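Local coordinates for thioredoxin-like protein (Klebsiella pneumoniae subsp. pneumoniae MGH 78578, PDB 3TY1) that is of uncharacterised function but probably binds carbohydrate, having the beta-supersandwich fold of the galactose mutarotase (aldose 1-epimerase) superfamily, at residues D57-T62 with L72-F77; G78-W83 with G215-E220; V260-P265 with T319-P324. All blocks are in the same frame, centred on the assembly; numbering follows the deposited sequence.

How the contacts relate
Contacts 1 and 2 are neighbours, their centres about 12 Å apart: strand 70-76 of contact 1 is followed, after a tight turn, by strand 79-81 of contact 2, and the two strands pair in one six-stranded antiparallel sheet, where Ile74 O lies 2.7 Å from Met81 N, a probable hydrogen bond. Contact 1 is thus a hairpin within that sheet, and contact 2 ties its edge strand to the loop after strand 204-214. Contact 3 stands apart, with its centre about 28 Å from that of contact 1, across the chain's centre, and about 23 Å from that of contact 2. It belongs to the branched mixed sheet, which also contains strand 204-214.

Contact 1 (D57-T62 with L72-F77); sequences DGLTIT and LRIEGF
At Leu72, the first residue of 72-77, the backbone N-H donates to Thr62 O at 2.8 Å, while the N of Arg73 reaches the same oxygen by a weak bond. Two residues thus face one, a classic beta bulge; Leu72 CB and CD1 pack obliquely on the Thr62 methyl. Arg73 O accepts from Thr62 N at 3.0 Å, almost along the carbonyl axis, and beyond it the regular antiparallel pairing holds, the short axes lying at 177°.

Ile74 and Ile61 form the non-hydrogen-bonded pair. With CG1 beside its backbone N and chi2 at -68°, Ile74 brings CD1 to 3.6 Å from Ile61 CG2, while its CG2 branch meets Leu59 CD1; Phe190 of strand 189-198 packs on all three side chains.

Glu75 pairs with Thr60 by two backbone bonds, the shorter from Thr60 N to Glu75 O at 2.7 Å and nearly straight (172°). A water 2.9 Å from Glu75 OE1 joins it to Thr60 O and Thr62 OG1. Gly76 brings its CA to 3.6 Å from Gly58 O, too close for a side chain on that side. Phe77, turning out of the strand with positive phi, receives Leu59 CD2 in the plane of its ring, 3.9 Å from CE2, and a water bridges its N to Gly58 O.

Chemically the hairpin is two-sided: the face of Ile61 and Ile74, with the end of Leu59 packed against it, is held by hydrocarbon contact, whereas on that of Thr60, Thr62, Arg73 and Glu75 water links the carboxylate to main-chain and hydroxyl oxygens.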
loop_
_atom_site.group_PDB
_atom_site.type_symbol
_atom_site.label_atom_id
_atom_site.label_comp_id
_atom_site.label_asym_id
_atom_site.label_seq_id
_atom_site.Cartn_x
_atom_site.Cartn_y
_atom_site.Cartn_z
ATOM N N ASP A 57 1.396 -28.987 27.146
ATOM C CA ASP A 57 1.741 -30.340 26.738
ATOM C C ASP A 57 1.099 -30.725 25.389
ATOM O O ASP A 57 0.645 -31.839 25.230
ATOM C CB ASP A 57 1.218 -31.293 27.848
ATOM C CG ASP A 57 -0.266 -31.035 28.193
ATOM O OD1 ASP A 57 -0.942 -30.342 27.411
ATOM O OD2 ASP A 57 -0.760 -31.486 29.240
ATOM N N GLY A 58 0.997 -29.797 24.455
ATOM C CA GLY A 58 0.338 -30.063 23.197
ATOM C C GLY A 58 0.979 -29.255 22.115
ATOM O O GLY A 58 2.185 -29.076 22.134
ATOM N N LEU A 59 0.156 -28.755 21.201
ATOM C CA LEU A 59 0.630 -27.943 20.105
ATOM C C LEU A 59 0.525 -26.463 20.458
ATOM O O LEU A 59 -0.510 -26.005 20.976
ATOM C CB LEU A 59 -0.175 -28.200 18.848
ATOM C CG LEU A 59 -0.148 -29.591 18.204
ATOM C CD1 LEU A 59 -0.993 -29.585 16.904
ATOM C CD2 LEU A 59 1.321 -29.982 17.945
ATOM N N THR A 60 1.554 -25.711 20.088
ATOM C CA THR A 60 1.497 -24.267 20.160
ATOM C C THR A 60 1.275 -23.809 18.722
ATOM O O THR A 60 2.066 -24.126 17.811
ATOM C CB THR A 60 2.732 -23.641 20.829
ATOM O OG1 THR A 60 2.705 -23.988 22.209
ATOM C CG2 THR A 60 2.674 -22.066 20.721
ATOM N N ILE A 61 0.147 -23.145 18.496
ATOM C CA ILE A 61 -0.289 -22.831 17.150
ATOM C C ILE A 61 -0.392 -21.335 16.973
ATOM O O ILE A 61 -1.159 -20.667 17.719
ATOM C CB ILE A 61 -1.705 -23.434 16.886
ATOM C CG1 ILE A 61 -1.680 -24.970 17.059
ATOM C CG2 ILE A 61 -2.223 -22.972 15.484
ATOM C CD1 ILE A 61 -3.119 -25.647 17.006
ATOM N N THR A 62 0.349 -20.800 16.004
ATOM C CA THR A 62 0.386 -19.358 15.755
ATOM C C THR A 62 -0.180 -19.079 14.425
ATOM O O THR A 62 0.243 -19.679 13.431
ATOM C CB THR A 62 1.827 -18.809 15.806
ATOM O OG1 THR A 62 2.384 -19.110 17.083
ATOM C CG2 THR A 62 1.850 -17.286 15.568
ATOM N N LEU A 72 1.235 -19.635 10.841
ATOM C CA LEU A 72 2.658 -19.285 10.795
ATOM C C LEU A 72 3.571 -20.434 11.223
ATOM O O LEU A 72 4.580 -20.732 10.578
ATOM C CB LEU A 72 2.924 -18.093 11.706
ATOM C CG LEU A 72 2.228 -16.749 11.395
ATOM C CD1 LEU A 72 2.906 -15.587 12.147
ATOM C CD2 LEU A 72 2.157 -16.408 9.975
ATOM N N ARG A 73 3.169 -21.101 12.292
ATOM C CA ARG A 73 3.997 -22.132 12.900
ATOM C C ARG A 73 3.183 -22.985 13.861
ATOM O O ARG A 73 2.233 -22.524 14.508
ATOM C CB ARG A 73 5.206 -21.502 13.617
ATOM C CG ARG A 73 6.183 -22.477 14.243
ATOM C CD ARG A 73 7.334 -21.682 14.955
ATOM N NE ARG A 73 8.287 -21.144 13.989
ATOM C CZ ARG A 73 9.273 -20.288 14.275
ATOM N NH1 ARG A 73 9.446 -19.819 15.506
ATOM N NH2 ARG A 73 10.086 -19.902 13.310
ATOM N N ILE A 74 3.532 -24.277 13.875
ATOM C CA ILE A 74 2.931 -25.272 14.771
ATOM C C ILE A 74 4.102 -25.947 15.471
ATOM O O ILE A 74 4.980 -26.433 14.786
ATOM C CB ILE A 74 2.147 -26.323 14.028
ATOM C CG1 ILE A 74 1.173 -25.738 12.973
ATOM C CG2 ILE A 74 1.429 -27.249 15.041
ATOM C CD1 ILE A 74 0.034 -24.977 13.575
ATOM N N GLU A 75 4.152 -25.927 16.812
ATOM C CA GLU A 75 5.270 -26.471 17.577
ATOM C C GLU A 75 4.744 -27.360 18.691
ATOM O O GLU A 75 3.813 -26.988 19.405
ATOM C CB GLU A 75 6.140 -25.376 18.265
ATOM C CG GLU A 75 6.638 -24.215 17.384
ATOM C CD GLU A 75 6.976 -22.870 18.156
ATOM O OE1 GLU A 75 6.055 -22.074 18.586
ATOM O OE2 GLU A 75 8.191 -22.578 18.270
ATOM N N GLY A 76 5.398 -28.501 18.888
ATOM C CA GLY A 76 5.070 -29.384 19.987
ATOM C C GLY A 76 5.710 -30.744 19.831
ATOM O O GLY A 76 6.242 -31.083 18.762
ATOM N N PHE A 77 5.672 -31.506 20.909
ATOM C CA PHE A 77 6.162 -32.875 20.929
ATOM C C PHE A 77 7.597 -33.038 20.396
ATOM O O PHE A 77 7.904 -34.044 19.763
ATOM C CB PHE A 77 5.173 -33.763 20.165
ATOM C CG PHE A 77 3.758 -33.687 20.701
ATOM C CD1 PHE A 77 3.373 -34.475 21.791
ATOM C CD2 PHE A 77 2.821 -32.800 20.146
ATOM C CE1 PHE A 77 2.061 -34.426 22.288
ATOM C CE2 PHE A 77 1.510 -32.721 20.654
ATOM C CZ PHE A 77 1.132 -33.547 21.735
HETATM O O HOH W 1 4.150 -30.613 23.231
HETATM O O HOH W 2 3.797 -26.679 22.373
HETATM O O HOH W 3 3.571 -21.739 17.191
#

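Contact 2 (G78-W83 with G215-E220)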
loop_
_atom_site.group_PDB
_atom_site.type_symbol
_atom_site.label_atom_id
_atom_site.label_comp_id
_atom_site.label_asym_id
_atom_site.label_seq_id
_atom_site.Cartn_x
_atom_site.Cartn_y
_atom_site.Cartn_z
ATOM N N GLY A 78 8.446 -32.044 20.623
ATOM C CA GLY A 78 9.843 -32.084 20.183
ATOM C C GLY A 78 10.048 -31.822 18.696
ATOM O O GLY A 78 11.104 -32.109 18.158
ATOM N N SER A 79 9.049 -31.263 18.022
ATOM C CA SER A 79 9.135 -31.044 16.582
ATOM C C SER A 79 8.335 -29.789 16.225
ATOM O O SER A 79 7.914 -29.010 17.108
ATOM C CB SER A 79 8.630 -32.305 15.840
ATOM O OG SER A 79 8.777 -32.230 14.419
ATOM N N ARG A 80 8.138 -29.587 14.934
ATOM C CA ARG A 80 7.357 -28.451 14.454
ATOM C C ARG A 80 6.919 -28.652 13.043
ATOM O O ARG A 80 7.533 -29.423 12.312
ATOM C CB ARG A 80 8.164 -27.147 14.483
ATOM C CG ARG A 80 9.240 -27.043 13.444
ATOM C CD ARG A 80 9.753 -25.612 13.206
ATOM N NE ARG A 80 10.701 -25.713 12.086
ATOM C CZ ARG A 80 11.381 -24.707 11.527
ATOM N NH1 ARG A 80 11.220 -23.452 11.921
ATOM N NH2 ARG A 80 12.216 -24.976 10.532
HETATM N N MSE A 81 5.870 -27.917 12.668
HETATM C CA MSE A 81 5.473 -27.769 11.292
HETATM C C MSE A 81 5.821 -26.320 10.966
HETATM O O MSE A 81 5.296 -25.372 11.576
HETATM C CB MSE A 81 3.968 -27.998 11.081
HETATM C CG MSE A 81 3.423 -29.351 11.554
HETATM SE SE MSE A 81 1.514 -29.426 11.059
HETATM C CE MSE A 81 1.196 -30.976 12.100
ATOM N N GLY A 82 6.717 -26.138 10.021
ATOM C CA GLY A 82 7.112 -24.797 9.613
ATOM C C GLY A 82 8.484 -24.829 9.022
ATOM O O GLY A 82 9.132 -25.918 8.917
ATOM N N TRP A 83 8.952 -23.638 8.675
ATOM C CA TRP A 83 10.261 -23.472 8.028
ATOM C C TRP A 83 10.809 -22.089 8.292
ATOM O O TRP A 83 10.103 -21.228 8.800
ATOM C CB TRP A 83 10.139 -23.724 6.522
ATOM C CG TRP A 83 9.238 -22.730 5.756
ATOM C CD1 TRP A 83 7.904 -22.576 5.871
ATOM C CD2 TRP A 83 9.665 -21.824 4.715
ATOM N NE1 TRP A 83 7.462 -21.598 5.003
ATOM C CE2 TRP A 83 8.530 -21.121 4.284
ATOM C CE3 TRP A 83 10.920 -21.532 4.130
ATOM C CZ2 TRP A 83 8.588 -20.121 3.272
ATOM C CZ3 TRP A 83 10.993 -20.551 3.145
ATOM C CH2 TRP A 83 9.825 -19.859 2.711
ATOM N N GLY A 215 9.713 -27.809 7.051
ATOM C CA GLY A 215 11.177 -27.777 6.959
ATOM C C GLY A 215 11.726 -28.665 8.055
ATOM O O GLY A 215 11.057 -29.653 8.493
ATOM N N THR A 216 12.930 -28.340 8.515
ATOM C CA THR A 216 13.534 -29.091 9.617
ATOM C C THR A 216 12.657 -28.945 10.883
ATOM O O THR A 216 11.993 -27.929 11.041
ATOM C CB THR A 216 14.990 -28.627 9.915
ATOM O OG1 THR A 216 14.979 -27.252 10.292
ATOM C CG2 THR A 216 15.875 -28.798 8.694
ATOM N N PRO A 217 12.663 -29.934 11.794
ATOM C CA PRO A 217 13.413 -31.193 11.849
ATOM C C PRO A 217 12.805 -32.364 11.109
ATOM O O PRO A 217 13.356 -33.465 11.180
ATOM C CB PRO A 217 13.409 -31.526 13.338
ATOM C CG PRO A 217 12.098 -30.949 13.835
ATOM C CD PRO A 217 11.786 -29.766 12.983
ATOM N N ILE A 218 11.661 -32.176 10.452
ATOM C CA ILE A 218 11.039 -33.268 9.677
ATOM C C ILE A 218 11.791 -33.481 8.382
ATOM O O ILE A 218 12.195 -34.595 8.067
ATOM C CB ILE A 218 9.565 -33.014 9.391
ATOM C CG1 ILE A 218 8.786 -32.859 10.715
ATOM C CG2 ILE A 218 9.002 -34.167 8.595
ATOM C CD1 ILE A 218 7.317 -32.458 10.549
ATOM N N LEU A 219 11.995 -32.398 7.637
ATOM C CA LEU A 219 12.697 -32.444 6.359
ATOM C C LEU A 219 14.183 -32.544 6.644
ATOM O O LEU A 219 14.696 -31.869 7.528
ATOM C CB LEU A 219 12.398 -31.212 5.491
ATOM C CG LEU A 219 12.911 -31.238 4.068
ATOM C CD1 LEU A 219 12.246 -32.341 3.259
ATOM C CD2 LEU A 219 12.644 -29.853 3.420
ATOM N N GLU A 220 14.824 -33.448 5.921
ATOM C CA GLU A 220 16.247 -33.740 5.993
ATOM C C GLU A 220 16.557 -34.693 4.840
ATOM O O GLU A 220 15.645 -35.190 4.171
ATOM C CB GLU A 220 16.609 -34.413 7.320
ATOM C CG GLU A 220 15.860 -35.741 7.598
ATOM C CD GLU A 220 16.166 -36.347 8.948
ATOM O OE1 GLU A 220 16.816 -35.688 9.771
ATOM O OE2 GLU A 220 15.745 -37.505 9.182
HETATM O O HOH W 4 8.260 -28.869 9.628
#
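Charged hydrogen bonding from Arg80 dominates the join between 78-83 and 215-220. Its chain leaves the backbone with CG in the crowded position between N and carbonyl carbon (chi1 72°), then runs extended to NE. NE donates to Thr216 O at 2.8 Å and NH2 to the same oxygen at 3.0 Å, a side-on grip by two nitrogens on one acceptor. Thr216 O lies only about 10° out of the guanidinium plane, so the group meets it edge-on; NE approaches nearly along the carbonyl axis and NH2 on a lone pair. A salt bridge from NH1 to Asp84 fixes the far side of the guanidinium.

Backbone bonding adds Gly215 N to Gly82 O, 2.7 Å long, although the donor stands 40° above the carbonyl plane. That oxygen also sits over one guanidinium face, 3.2 Å above its plane. A water accepts from Gly82 N at 3.2 Å and lies within hydrogen-bonding distance of Arg80 O and Gly215 O.

Packing completes the contact. Pro217, after a cis peptide bond, sets CG 3.6 Å from Ser79 OG and CD against Arg80 CG, while Ile218 points CD1 at Arg80 O, 3.5 Å away.

Within the supersandwich fold of the mutarotase superfamily, the edge strand 79-81 of the six-stranded sheet is thus pinned to the loop leaving strand 204-214 of the mixed sheet by a side-on arginine grip on a main-chain carbonyl.

Contact 3 (V260-P265 with T319-P324)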
loop_
_atom_site.group_PDB
_atom_site.type_symbol
_atom_site.label_atom_id
_atom_site.label_comp_id
_atom_site.label_asym_id
_atom_site.label_seq_id
_atom_site.Cartn_x
_atom_site.Cartn_y
_atom_site.Cartn_z
ATOM N N VAL A 260 8.967 -29.384 -8.705
ATOM C CA VAL A 260 7.564 -29.503 -8.369
ATOM C C VAL A 260 6.976 -30.653 -9.165
ATOM O O VAL A 260 7.400 -30.858 -10.296
ATOM C CB VAL A 260 6.828 -28.199 -8.670
ATOM C CG1 VAL A 260 5.332 -28.374 -8.434
ATOM C CG2 VAL A 260 7.398 -27.092 -7.754
ATOM N N PHE A 261 6.037 -31.397 -8.543
ATOM C CA PHE A 261 5.368 -32.532 -9.169
ATOM C C PHE A 261 3.874 -32.399 -8.988
ATOM O O PHE A 261 3.367 -31.984 -7.898
ATOM C CB PHE A 261 5.889 -33.856 -8.602
ATOM C CG PHE A 261 7.374 -34.033 -8.800
ATOM C CD1 PHE A 261 7.870 -34.546 -9.995
ATOM C CD2 PHE A 261 8.273 -33.624 -7.828
ATOM C CE1 PHE A 261 9.247 -34.663 -10.205
ATOM C CE2 PHE A 261 9.647 -33.748 -8.025
ATOM C CZ PHE A 261 10.127 -34.284 -9.210
ATOM N N ASN A 262 3.172 -32.716 -10.066
ATOM C CA ASN A 262 1.728 -32.691 -10.089
ATOM C C ASN A 262 1.191 -34.083 -9.893
ATOM O O ASN A 262 1.500 -34.959 -10.695
ATOM C CB ASN A 262 1.257 -32.129 -11.406
ATOM C CG ASN A 262 1.656 -30.687 -11.598
ATOM O OD1 ASN A 262 1.602 -29.878 -10.660
ATOM N ND2 ASN A 262 2.019 -30.343 -12.838
ATOM N N ILE A 263 0.344 -34.252 -8.884
ATOM C CA ILE A 263 -0.165 -35.548 -8.453
ATOM C C ILE A 263 -1.681 -35.663 -8.581
ATOM O O ILE A 263 -2.409 -34.696 -8.342
ATOM C CB ILE A 263 0.210 -35.824 -6.974
ATOM C CG1 ILE A 263 1.728 -36.052 -6.850
ATOM C CG2 ILE A 263 -0.623 -37.052 -6.403
ATOM C CD1 ILE A 263 2.335 -35.869 -5.447
ATOM N N GLN A 264 -2.123 -36.852 -9.014
ATOM C CA GLN A 264 -3.536 -37.219 -8.983
ATOM C C GLN A 264 -3.669 -38.234 -7.850
ATOM O O GLN A 264 -3.265 -39.410 -7.976
ATOM C CB GLN A 264 -4.045 -37.747 -10.324
ATOM C CG GLN A 264 -5.084 -36.814 -10.960
ATOM C CD GLN A 264 -6.332 -36.635 -10.077
ATOM O OE1 GLN A 264 -6.696 -37.525 -9.291
ATOM N NE2 GLN A 264 -6.986 -35.483 -10.207
ATOM N N PRO A 265 -4.205 -37.798 -6.706
ATOM C CA PRO A 265 -4.260 -38.715 -5.548
ATOM C C PRO A 265 -5.364 -39.775 -5.621
ATOM O O PRO A 265 -6.328 -39.578 -6.322
ATOM C CB PRO A 265 -4.560 -37.774 -4.387
ATOM C CG PRO A 265 -5.345 -36.695 -5.010
ATOM C CD PRO A 265 -4.708 -36.469 -6.341
ATOM N N THR A 319 -7.654 -27.295 -5.589
ATOM C CA THR A 319 -8.556 -27.438 -6.732
ATOM C C THR A 319 -7.752 -27.314 -8.039
ATOM O O THR A 319 -8.170 -27.793 -9.098
ATOM C CB THR A 319 -9.708 -26.398 -6.733
ATOM O OG1 THR A 319 -9.156 -25.085 -6.792
ATOM C CG2 THR A 319 -10.603 -26.539 -5.504
ATOM N N SER A 320 -6.591 -26.674 -7.944
ATOM C CA SER A 320 -5.706 -26.405 -9.075
ATOM C C SER A 320 -4.268 -26.788 -8.770
ATOM O O SER A 320 -3.847 -26.940 -7.601
ATOM C CB SER A 320 -5.737 -24.901 -9.447
ATOM O OG SER A 320 -6.667 -24.596 -10.456
ATOM N N TYR A 321 -3.525 -26.969 -9.857
ATOM C CA TYR A 321 -2.079 -27.024 -9.813
ATOM C C TYR A 321 -1.606 -25.572 -9.854
ATOM O O TYR A 321 -2.402 -24.644 -10.015
ATOM C CB TYR A 321 -1.494 -27.853 -10.975
ATOM C CG TYR A 321 -1.873 -29.310 -10.896
ATOM C CD1 TYR A 321 -1.490 -30.105 -9.798
ATOM C CD2 TYR A 321 -2.609 -29.914 -11.906
ATOM C CE1 TYR A 321 -1.836 -31.486 -9.753
ATOM C CE2 TYR A 321 -2.965 -31.256 -11.849
ATOM C CZ TYR A 321 -2.583 -32.042 -10.775
ATOM O OH TYR A 321 -2.953 -33.387 -10.731
ATOM N N ALA A 322 -0.300 -25.385 -9.692
ATOM C CA ALA A 322 0.273 -24.059 -9.546
ATOM C C ALA A 322 0.555 -23.303 -10.845
ATOM O O ALA A 322 1.168 -22.212 -10.812
ATOM C CB ALA A 322 1.566 -24.148 -8.659
ATOM N N TYR A 323 0.143 -23.862 -11.982
ATOM C CA TYR A 323 0.213 -23.130 -13.243
ATOM C C TYR A 323 -0.652 -21.876 -13.161
ATOM O O TYR A 323 -1.514 -21.802 -12.309
ATOM C CB TYR A 323 -0.250 -23.971 -14.431
ATOM C CG TYR A 323 0.569 -25.208 -14.677
ATOM C CD1 TYR A 323 1.855 -25.117 -15.170
ATOM C CD2 TYR A 323 0.050 -26.483 -14.406
ATOM C CE1 TYR A 323 2.617 -26.263 -15.400
ATOM C CE2 TYR A 323 0.801 -27.634 -14.630
ATOM C CZ TYR A 323 2.086 -27.509 -15.119
ATOM O OH TYR A 323 2.859 -28.614 -15.338
ATOM N N PRO A 324 -0.403 -20.871 -14.031
ATOM C CA PRO A 324 -1.213 -19.660 -14.025
ATOM C C PRO A 324 -2.675 -19.913 -14.371
ATOM O O PRO A 324 -3.009 -20.945 -14.945
ATOM C CB PRO A 324 -0.551 -18.770 -15.085
ATOM C CG PRO A 324 0.801 -19.298 -15.262
ATOM C CD PRO A 324 0.710 -20.771 -14.990
HETATM O O HOH W 5 1.490 -27.540 -9.164
#
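Asn262 projects from strand 259-265 toward the loop 319-324, and each atom of its side chain beyond CA finds something there. CB lies over one face of the Tyr321 ring, 3.8 Å from the centroid and 21° off the normal, which identifies a CH-pi contact; it is displaced toward the rim, on the CE1 side. With CG beside the backbone N, the amide continues across the same ring, its CG closest to Tyr321 CD1 and its plane inclined by 42° to the ring. The carbonyl branch carries on in that direction: OD1 comes to 3.2 Å from Tyr321 CD1, and it also accepts from a water, 2.8 Å away, that in turn receives the N-H of Ala322. The side-chain oxygen is thereby tied to the loop backbone.

The strand belongs to the branched mixed sheet of the supersandwich, paired antiparallel with strands 231-234 and 297-304, while the loop leads from strand 311-318 to helix 325-330, with Pro324 at the N-cap position. Tyr321, three residues before that N-cap, reaches from the loop across to the strand.

At the other tip of Asn262, ND2 donates to Tyr323 OH at 3.2 Å, a weak bond with an N-H...O angle of 123°; that hydroxyl has a stronger partner in Phe235 O. The amide and the Tyr323 ring cross obliquely, CE2 of the ring coming to 3.5 Å from ND2.

The far end of Tyr321 reaches one residue further along the strand. Its OH donates to Ile263 O at 2.8 Å, with the acceptor in the plane of the ring, yet the hydroxyl stands well above the carbonyl plane and off its lone pairs. Val297 and Thr299 of strand 297-304 also pack against Tyr321.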